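Local coordinates for CurF (Lyngbya majuscula, PDB 5DP2), which catalyses cyclopropane ring formation in curacin A biosynthesis, as an NADP-binding domain of the enoyl reductase family within a polyketide synthase, at residues 134-138 with 310-315; 39-45 with 84-90; 154-160 with 251-255. All blocks are in the same frame, centred on the assembly; numbering follows the deposited sequence.

Interaction 1: residues 134-138 with 310-315; sequences VEAAT and PLPYKV
Val134 sets its CG1 methyl over one face of the Tyr313 ring, 3.5 Å from the ring centroid and 19° off the normal. This is a CH-pi contact, displaced toward the CE1 rim. The same methyl also meets Val315 CG2 at 3.6 Å, so a compact apolar residue fits between ring and strand. Tyr313 carries CG between its backbone N and carbonyl carbon (chi1 62°), which turns the ring toward Val134 and Glu135. The next residue, Glu135, lays its aliphatic part on the Pro310 ring, with CB 3.7 Å from CG of Pro310. A water then joins the polar ends: it donates to Glu135 OE2 at 2.9 Å and lies 2.7 Å from Tyr313 OH, while Glu135 OE1 accepts from Ser132 N. Val134 and Glu135 each have a second conformer, so their contacts hold for the one described. Thr138 is the buried polar link. Its OG1 accepts from Leu311 N at 3.0 Å (N-H...O 149°) and donates to Glu135 O at 2.8 Å, in the carbonyl plane. Two bonds thus fix the hydroxyl's rotation, and a small side chain able both to give and to take suits this place. Helix 133-136 and the loop after it lie against strand 336-340, where Val134 touches Thr340 and Thr138 touches Lys336; that strand pairs in parallel with 313-317, while Leu311 packs onto helices 140-153 and 170-181.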
loop_
_atom_site.group_PDB
_atom_site.type_symbol
_atom_site.label_atom_id
_atom_site.label_comp_id
_atom_site.label_asym_id
_atom_site.label_seq_id
_atom_site.Cartn_x
_atom_site.Cartn_y
_atom_site.Cartn_z
ATOM N N VAL A 134 11.733 5.424 9.662
ATOM C CA VAL A 134 10.428 4.834 9.964
ATOM C C VAL A 134 9.293 5.644 9.340
ATOM O O VAL A 134 8.354 5.091 8.794
ATOM C CB VAL A 134 10.270 4.678 11.482
ATOM C CG1 VAL A 134 8.819 4.440 11.851
ATOM C CG2 VAL A 134 11.135 3.517 11.973
ATOM N N GLU A 135 9.375 6.979 9.432
ATOM C CA GLU A 135 8.361 7.821 8.792
ATOM C C GLU A 135 8.306 7.604 7.290
ATOM O O GLU A 135 7.244 7.461 6.691
ATOM C CB GLU A 135 8.645 9.298 9.075
ATOM C CG GLU A 135 8.237 9.745 10.464
ATOM C CD GLU A 135 8.607 11.184 10.768
ATOM O OE1 GLU A 135 9.717 11.633 10.379
ATOM O OE2 GLU A 135 7.792 11.844 11.450
ATOM N N ALA A 136 9.480 7.590 6.666
ATOM C CA ALA A 136 9.539 7.425 5.216
ATOM C C ALA A 136 9.042 6.053 4.776
ATOM O O ALA A 136 8.530 5.905 3.679
ATOM C CB ALA A 136 10.939 7.696 4.682
ATOM N N ALA A 137 9.184 5.058 5.664
ATOM C CA ALA A 137 8.722 3.689 5.389
ATOM C C ALA A 137 7.210 3.597 5.300
ATOM O O ALA A 137 6.708 2.560 4.866
ATOM C CB ALA A 137 9.248 2.729 6.438
ATOM N N THR A 138 6.474 4.644 5.697
ATOM C CA THR A 138 5.022 4.609 5.561
ATOM C C THR A 138 4.533 5.024 4.185
ATOM O O THR A 138 3.333 4.911 3.921
ATOM C CB THR A 138 4.331 5.495 6.628
ATOM O OG1 THR A 138 4.513 6.889 6.325
ATOM C CG2 THR A 138 4.754 5.177 8.022
ATOM N N PRO A 310 3.755 11.660 6.794
ATOM C CA PRO A 310 3.813 10.237 7.067
ATOM C C PRO A 310 2.520 9.757 7.706
ATOM O O PRO A 310 1.823 10.494 8.434
ATOM C CB PRO A 310 4.969 10.092 8.059
ATOM C CG PRO A 310 5.764 11.319 7.920
ATOM C CD PRO A 310 4.873 12.397 7.415
ATOM N N LEU A 311 2.191 8.491 7.460
ATOM C CA LEU A 311 1.045 7.878 8.151
ATOM C C LEU A 311 1.341 7.679 9.615
ATOM O O LEU A 311 2.501 7.529 10.006
ATOM C CB LEU A 311 0.718 6.520 7.520
ATOM C CG LEU A 311 0.433 6.520 6.033
ATOM C CD1 LEU A 311 0.031 5.113 5.600
ATOM C CD2 LEU A 311 -0.612 7.574 5.650
ATOM N N PRO A 312 0.287 7.584 10.448
ATOM C CA PRO A 312 0.468 7.006 11.796
ATOM C C PRO A 312 1.135 5.642 11.666
ATOM O O PRO A 312 0.867 4.923 10.690
ATOM C CB PRO A 312 -0.972 6.892 12.334
ATOM C CG PRO A 312 -1.737 7.894 11.534
ATOM C CD PRO A 312 -1.135 7.828 10.177
ATOM N N TYR A 313 1.950 5.301 12.640
ATOM C CA TYR A 313 2.655 4.021 12.556
ATOM C C TYR A 313 2.884 3.429 13.939
ATOM O O TYR A 313 2.826 4.102 14.961
ATOM C CB TYR A 313 3.993 4.156 11.805
ATOM C CG TYR A 313 5.003 5.082 12.459
ATOM C CD1 TYR A 313 5.774 4.649 13.552
ATOM C CD2 TYR A 313 5.146 6.400 12.041
ATOM C CE1 TYR A 313 6.669 5.498 14.180
ATOM C CE2 TYR A 313 6.054 7.256 12.645
ATOM C CZ TYR A 313 6.814 6.801 13.717
ATOM O OH TYR A 313 7.701 7.655 14.339
ATOM N N LYS A 314 3.181 2.132 13.921
ATOM C CA LYS A 314 3.633 1.388 15.080
ATOM C C LYS A 314 4.866 0.576 14.667
ATOM O O LYS A 314 4.819 -0.116 13.634
ATOM C CB LYS A 314 2.553 0.459 15.624
ATOM C CG LYS A 314 3.038 -0.257 16.888
ATOM C CD LYS A 314 1.976 -1.102 17.556
ATOM C CE LYS A 314 2.544 -1.924 18.676
ATOM N NZ LYS A 314 2.830 -1.078 19.855
ATOM N N VAL A 315 5.933 0.684 15.455
ATOM C CA VAL A 315 7.196 0.013 15.137
ATOM C C VAL A 315 7.306 -1.313 15.890
ATOM O O VAL A 315 6.963 -1.416 17.082
ATOM C CB VAL A 315 8.395 0.899 15.495
ATOM C CG1 VAL A 315 9.728 0.167 15.375
ATOM C CG2 VAL A 315 8.419 2.144 14.654
HETATM O O HOH W 1 7.250 10.300 13.882
#

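Interaction 2: residues 39-45 with 84-90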
loop_
_atom_site.group_PDB
_atom_site.type_symbol
_atom_site.label_atom_id
_atom_site.label_comp_id
_atom_site.label_asym_id
_atom_site.label_seq_id
_atom_site.Cartn_x
_atom_site.Cartn_y
_atom_site.Cartn_z
ATOM N N VAL A 39 23.019 -1.881 -7.404
ATOM C CA VAL A 39 23.206 -1.121 -6.178
ATOM C C VAL A 39 22.810 -2.012 -4.997
ATOM O O VAL A 39 21.789 -2.697 -5.069
ATOM C CB VAL A 39 22.307 0.148 -6.170
ATOM C CG1 VAL A 39 22.495 0.972 -4.918
ATOM C CG2 VAL A 39 22.565 1.019 -7.397
ATOM N N GLU A 40 23.600 -1.977 -3.920
ATOM C CA GLU A 40 23.267 -2.714 -2.688
ATOM C C GLU A 40 22.797 -1.725 -1.612
ATOM O O GLU A 40 23.514 -0.762 -1.275
ATOM C CB GLU A 40 24.458 -3.496 -2.153
ATOM C CG GLU A 40 24.082 -4.418 -0.998
ATOM C CD GLU A 40 25.234 -5.133 -0.366
ATOM O OE1 GLU A 40 25.031 -6.303 0.050
ATOM O OE2 GLU A 40 26.318 -4.519 -0.268
ATOM N N VAL A 41 21.602 -1.993 -1.077
ATOM C CA VAL A 41 20.978 -1.170 -0.049
ATOM C C VAL A 41 20.879 -1.986 1.256
ATOM O O VAL A 41 20.394 -3.130 1.244
ATOM C CB VAL A 41 19.565 -0.731 -0.474
ATOM C CG1 VAL A 41 18.936 0.152 0.591
ATOM C CG2 VAL A 41 19.620 -0.010 -1.818
ATOM N N GLN A 42 21.354 -1.407 2.358
ATOM C CA GLN A 42 21.120 -1.983 3.689
ATOM C C GLN A 42 19.766 -1.480 4.192
ATOM O O GLN A 42 19.556 -0.257 4.350
ATOM C CB GLN A 42 22.234 -1.581 4.650
ATOM C CG GLN A 42 22.053 -2.286 5.993
ATOM C CD GLN A 42 23.191 -2.113 6.931
ATOM O OE1 GLN A 42 24.202 -1.539 6.595
ATOM N NE2 GLN A 42 23.048 -2.637 8.117
ATOM N N ILE A 43 18.821 -2.390 4.379
ATOM C CA ILE A 43 17.478 -2.020 4.775
ATOM C C ILE A 43 17.470 -1.510 6.204
ATOM O O ILE A 43 18.084 -2.102 7.084
ATOM C CB ILE A 43 16.508 -3.228 4.599
ATOM C CG1 ILE A 43 16.529 -3.716 3.161
ATOM C CG2 ILE A 43 15.122 -2.874 5.068
ATOM C CD1 ILE A 43 16.112 -2.706 2.111
ATOM N N LYS A 44 16.739 -0.397 6.431
ATOM C CA LYS A 44 16.576 0.153 7.762
ATOM C C LYS A 44 15.155 0.008 8.304
ATOM O O LYS A 44 14.975 -0.182 9.505
ATOM C CB LYS A 44 17.043 1.611 7.804
ATOM C CG LYS A 44 18.511 1.816 7.388
ATOM C CD LYS A 44 19.495 1.205 8.373
ATOM C CE LYS A 44 20.906 1.104 7.817
ATOM N NZ LYS A 44 21.533 2.448 7.695
ATOM N N ALA A 45 14.135 0.104 7.444
ATOM C CA ALA A 45 12.751 -0.029 7.892
ATOM C C ALA A 45 11.938 -0.559 6.733
ATOM O O ALA A 45 12.123 -0.148 5.580
ATOM C CB ALA A 45 12.212 1.306 8.406
ATOM N N GLY A 84 10.225 -0.345 1.039
ATOM C CA GLY A 84 10.994 -0.115 2.237
ATOM C C GLY A 84 11.960 1.021 2.068
ATOM O O GLY A 84 11.911 1.732 1.042
ATOM N N VAL A 85 12.816 1.215 3.072
ATOM C CA VAL A 85 13.776 2.322 3.052
ATOM C C VAL A 85 15.097 1.856 3.611
ATOM O O VAL A 85 15.150 0.952 4.459
ATOM C CB VAL A 85 13.284 3.555 3.867
ATOM C CG1 VAL A 85 12.002 4.131 3.292
ATOM C CG2 VAL A 85 13.110 3.210 5.330
ATOM N N GLY A 86 16.182 2.454 3.127
ATOM C CA GLY A 86 17.482 2.127 3.680
ATOM C C GLY A 86 18.569 2.999 3.115
ATOM O O GLY A 86 18.319 4.094 2.583
ATOM N N THR A 87 19.797 2.518 3.273
ATOM C CA THR A 87 20.996 3.288 2.954
ATOM C C THR A 87 21.837 2.530 1.946
ATOM O O THR A 87 22.092 1.333 2.115
ATOM C CB THR A 87 21.835 3.509 4.222
ATOM O OG1 THR A 87 20.987 4.083 5.236
ATOM C CG2 THR A 87 23.043 4.400 3.967
ATOM N N VAL A 88 22.268 3.209 0.881
ATOM C CA VAL A 88 23.165 2.571 -0.097
ATOM C C VAL A 88 24.513 2.272 0.585
ATOM O O VAL A 88 25.162 3.180 1.117
ATOM C CB VAL A 88 23.351 3.497 -1.311
ATOM C CG1 VAL A 88 24.387 2.919 -2.284
ATOM C CG2 VAL A 88 22.031 3.707 -2.024
ATOM N N VAL A 89 24.927 1.003 0.541
ATOM C CA VAL A 89 26.183 0.583 1.165
ATOM C C VAL A 89 27.247 0.132 0.176
ATOM O O VAL A 89 28.421 0.095 0.547
ATOM C CB VAL A 89 25.972 -0.480 2.258
ATOM C CG1 VAL A 89 25.256 0.137 3.462
ATOM C CG2 VAL A 89 25.269 -1.715 1.720
ATOM N N ALA A 90 26.868 -0.210 -1.046
ATOM C CA ALA A 90 27.856 -0.572 -2.088
ATOM C C ALA A 90 27.195 -0.291 -3.419
ATOM O O ALA A 90 25.989 -0.478 -3.575
ATOM C CB ALA A 90 28.285 -2.035 -1.964
#
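Two antiparallel strands of the GroES-like domain pair here, with a classic beta bulge near either end of the ladder. In one bulge Val89 and Ala90 both face Glu40, whose O takes a good bond from Val89 N and a weak one from Ala90 N; in the other, Lys44 and Ala45 both give their N-H to Val85 O. The tightly packed side holds Val39, Val41 and Val88. Val39 CG1 meets Val88 CG1 at 3.8 Å, the two side chains crossing at about a right angle, and Val41 continues onto Val104 and Leu106 of strand 103-107, so branched apolar residues fill a buried layer. Gly86 is pressed against Ile43, its CA 3.2 Å from Gln42 O in a CA-H...O contact; a CB there would clash with that oxygen, which probably accounts for the glycine. Around Gln42, Thr87, Val89 and Ala90 the contact is partly exposed, though Glu40 and Val85 are buried. Val89 CG2 comes 3.6 Å from Glu40 OE2, beside a carboxylate whose OE1 is paired with Arg31. Gln42, whose chain is extended, carries its amide alongside Val89, OE1 3.7 Å from Val89 CG1. Met133 packs on Lys44 and Thr87. Lys44 bends at chi2 (-67°) and chi4, in the conformer described, and curls back over Gly86 toward the neighbouring strand, where its NZ donates to Thr87 OG1 at 3.0 Å.

Interaction 3: residues 154-160 with 251-255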
loop_
_atom_site.group_PDB
_atom_site.type_symbol
_atom_site.label_atom_id
_atom_site.label_comp_id
_atom_site.label_asym_id
_atom_site.label_seq_id
_atom_site.Cartn_x
_atom_site.Cartn_y
_atom_site.Cartn_z
ATOM N N ALA A 154 -9.439 8.380 -11.147
ATOM C CA ALA A 154 -10.706 9.036 -10.842
ATOM C C ALA A 154 -10.714 10.543 -11.058
ATOM O O ALA A 154 -11.786 11.120 -11.187
ATOM C CB ALA A 154 -11.153 8.713 -9.450
ATOM N N LYS A 155 -9.546 11.179 -11.006
ATOM C CA LYS A 155 -9.430 12.631 -11.229
ATOM C C LYS A 155 -10.326 13.417 -10.258
ATOM O O LYS A 155 -11.124 14.260 -10.656
ATOM C CB LYS A 155 -9.695 12.980 -12.700
ATOM C CG LYS A 155 -8.740 12.251 -13.647
ATOM C CD LYS A 155 -8.984 12.565 -15.099
ATOM C CE LYS A 155 -8.089 11.759 -16.017
ATOM N NZ LYS A 155 -8.423 12.020 -17.439
ATOM N N VAL A 156 -10.148 13.185 -8.968
ATOM C CA VAL A 156 -10.925 13.881 -7.926
ATOM C C VAL A 156 -10.755 15.406 -8.060
ATOM O O VAL A 156 -9.628 15.899 -8.176
ATOM C CB VAL A 156 -10.462 13.441 -6.517
ATOM C CG1 VAL A 156 -11.072 14.325 -5.419
ATOM C CG2 VAL A 156 -10.846 12.002 -6.245
ATOM N N GLN A 157 -11.868 16.118 -7.974
ATOM C CA GLN A 157 -11.928 17.565 -8.076
ATOM C C GLN A 157 -12.368 18.183 -6.746
ATOM O O GLN A 157 -13.095 17.553 -5.970
ATOM C CB GLN A 157 -12.930 17.980 -9.173
ATOM C CG GLN A 157 -12.598 17.445 -10.553
ATOM C CD GLN A 157 -11.285 17.969 -11.047
ATOM O OE1 GLN A 157 -11.098 19.182 -11.145
ATOM N NE2 GLN A 157 -10.366 17.075 -11.373
ATOM N N PRO A 158 -12.038 19.474 -6.522
ATOM C CA PRO A 158 -12.510 20.132 -5.312
ATOM C C PRO A 158 -14.026 20.096 -5.210
ATOM O O PRO A 158 -14.736 20.288 -6.207
ATOM C CB PRO A 158 -11.988 21.558 -5.467
ATOM C CG PRO A 158 -10.789 21.422 -6.363
ATOM C CD PRO A 158 -11.142 20.330 -7.323
ATOM N N GLY A 159 -14.502 19.833 -4.008
ATOM C CA GLY A 159 -15.926 19.822 -3.725
ATOM C C GLY A 159 -16.622 18.486 -3.919
ATOM O O GLY A 159 -17.775 18.325 -3.493
ATOM N N GLU A 160 -15.989 17.533 -4.593
ATOM C CA GLU A 160 -16.640 16.255 -4.823
ATOM C C GLU A 160 -16.723 15.435 -3.539
ATOM O O GLU A 160 -15.922 15.602 -2.633
ATOM C CB GLU A 160 -15.902 15.496 -5.919
ATOM C CG GLU A 160 -16.094 16.161 -7.272
ATOM C CD GLU A 160 -15.540 15.309 -8.410
ATOM O OE1 GLU A 160 -14.379 14.851 -8.317
ATOM O OE2 GLU A 160 -16.274 15.097 -9.402
ATOM N N GLY A 251 -20.619 8.364 -11.402
ATOM C CA GLY A 251 -19.620 8.182 -10.354
ATOM C C GLY A 251 -18.496 7.243 -10.781
ATOM O O GLY A 251 -18.639 6.429 -11.693
ATOM N N ARG A 252 -17.373 7.383 -10.062
ATOM C CA ARG A 252 -16.155 6.640 -10.334
ATOM C C ARG A 252 -15.882 5.673 -9.182
ATOM O O ARG A 252 -15.761 6.078 -8.028
ATOM C CB ARG A 252 -14.980 7.578 -10.586
ATOM C CG ARG A 252 -15.180 8.489 -11.810
ATOM C CD ARG A 252 -15.709 9.878 -11.493
ATOM N NE ARG A 252 -14.662 10.721 -10.928
ATOM C CZ ARG A 252 -14.890 11.897 -10.333
ATOM N NH1 ARG A 252 -16.123 12.308 -10.082
ATOM N NH2 ARG A 252 -13.862 12.623 -9.951
ATOM N N TYR A 253 -15.769 4.390 -9.539
ATOM C CA TYR A 253 -15.589 3.293 -8.589
ATOM C C TYR A 253 -14.170 2.769 -8.709
ATOM O O TYR A 253 -13.854 2.100 -9.696
ATOM C CB TYR A 253 -16.654 2.218 -8.886
ATOM C CG TYR A 253 -16.551 0.912 -8.176
ATOM C CD1 TYR A 253 -15.822 0.734 -7.022
ATOM C CD2 TYR A 253 -17.158 -0.224 -8.747
ATOM C CE1 TYR A 253 -15.650 -0.535 -6.456
ATOM C CE2 TYR A 253 -16.996 -1.480 -8.201
ATOM C CZ TYR A 253 -16.234 -1.635 -7.065
ATOM O OH TYR A 253 -16.007 -2.898 -6.579
ATOM N N ILE A 254 -13.348 3.096 -7.719
ATOM C CA ILE A 254 -11.972 2.617 -7.642
ATOM C C ILE A 254 -11.970 1.363 -6.784
ATOM O O ILE A 254 -12.423 1.376 -5.635
ATOM C CB ILE A 254 -11.042 3.658 -7.010
ATOM C CG1 ILE A 254 -11.129 5.032 -7.694
ATOM C CG2 ILE A 254 -9.624 3.131 -7.009
ATOM C CD1 ILE A 254 -10.591 6.115 -6.789
ATOM N N GLU A 255 -11.436 0.258 -7.342
ATOM C CA GLU A 255 -11.390 -1.012 -6.619
ATOM C C GLU A 255 -9.944 -1.479 -6.521
ATOM O O GLU A 255 -9.312 -1.775 -7.575
ATOM C CB GLU A 255 -12.266 -2.071 -7.295
ATOM C CG GLU A 255 -12.315 -3.403 -6.535
ATOM C CD GLU A 255 -12.807 -3.235 -5.096
ATOM O OE1 GLU A 255 -14.023 -2.950 -4.940
ATOM O OE2 GLU A 255 -12.013 -3.355 -4.146
#
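The guanidinium of Arg252 and the carboxylate of Glu160 meet with their planes 40° apart, and the partners that the loop 154-160 offers the guanidinium all lie at its edge, none over a face. Here strand 251-255 of the parallel Rossmann-type sheet reaches the loop between helix 140-153 and strand 161-164. Two edges of the guanidinium are used. Side-on, NE and NH2 both donate to Ala154 O, at 2.9 Å and 2.8 Å; NE arrives in the carbonyl plane on a lone pair, NH2 tilted from it. End-on, a two-pronged salt bridge forms, NH2 to Glu160 OE1 at 2.8 Å on the syn side and NH1 to Glu160 OE2 at 2.9 Å from above the carboxylate plane. Arg252 turns into this position by bends at chi2 (96°) and chi3, and an arginine suits the place by offering planar donors for both edges. Replaced by a leucine, it would probably leave Ala154 O without two donors and the Glu160 carboxylate without its positive mate, freer to turn. Nearby, Ala154 CB packs 3.8 Å from Ile254 CD1, a small residue suiting the close approach. Both Arg252 and Glu160 touch Asp228 of strand 227-232, which lies between 161-164 and 251-255 in the sheet. The loop itself closes by a type II beta turn from Gln157 to Glu160, with Gly159 taking its positive phi (90°). Within it Glu160 OE1, besides NH2, accepts from Gln157 N at 2.8 Å, met from above the carboxylate plane.

In the fold
From the N terminus, interaction 2 closes first, pairing 39-45 with 84-90 across 38 residues within the GroES-like part. The chain then opens interaction 1 at 134-138 and, much later, closes it at 310-315, leading into strand 313-317. Interaction 3 opens in the loop leading into the Rossmann-type sheet and closes on its strand 251-255, wholly within the span of interaction 1; none of the three loops crosses another. Interactions 1 and 2 adjoin, Ala137 CB and Ala45 CB being 3.8 Å apart, and reach the same mixed sheet. Interaction 3 stands apart, its centre about 36 Å from that of interaction 2, on the opposite side of the chain's centre.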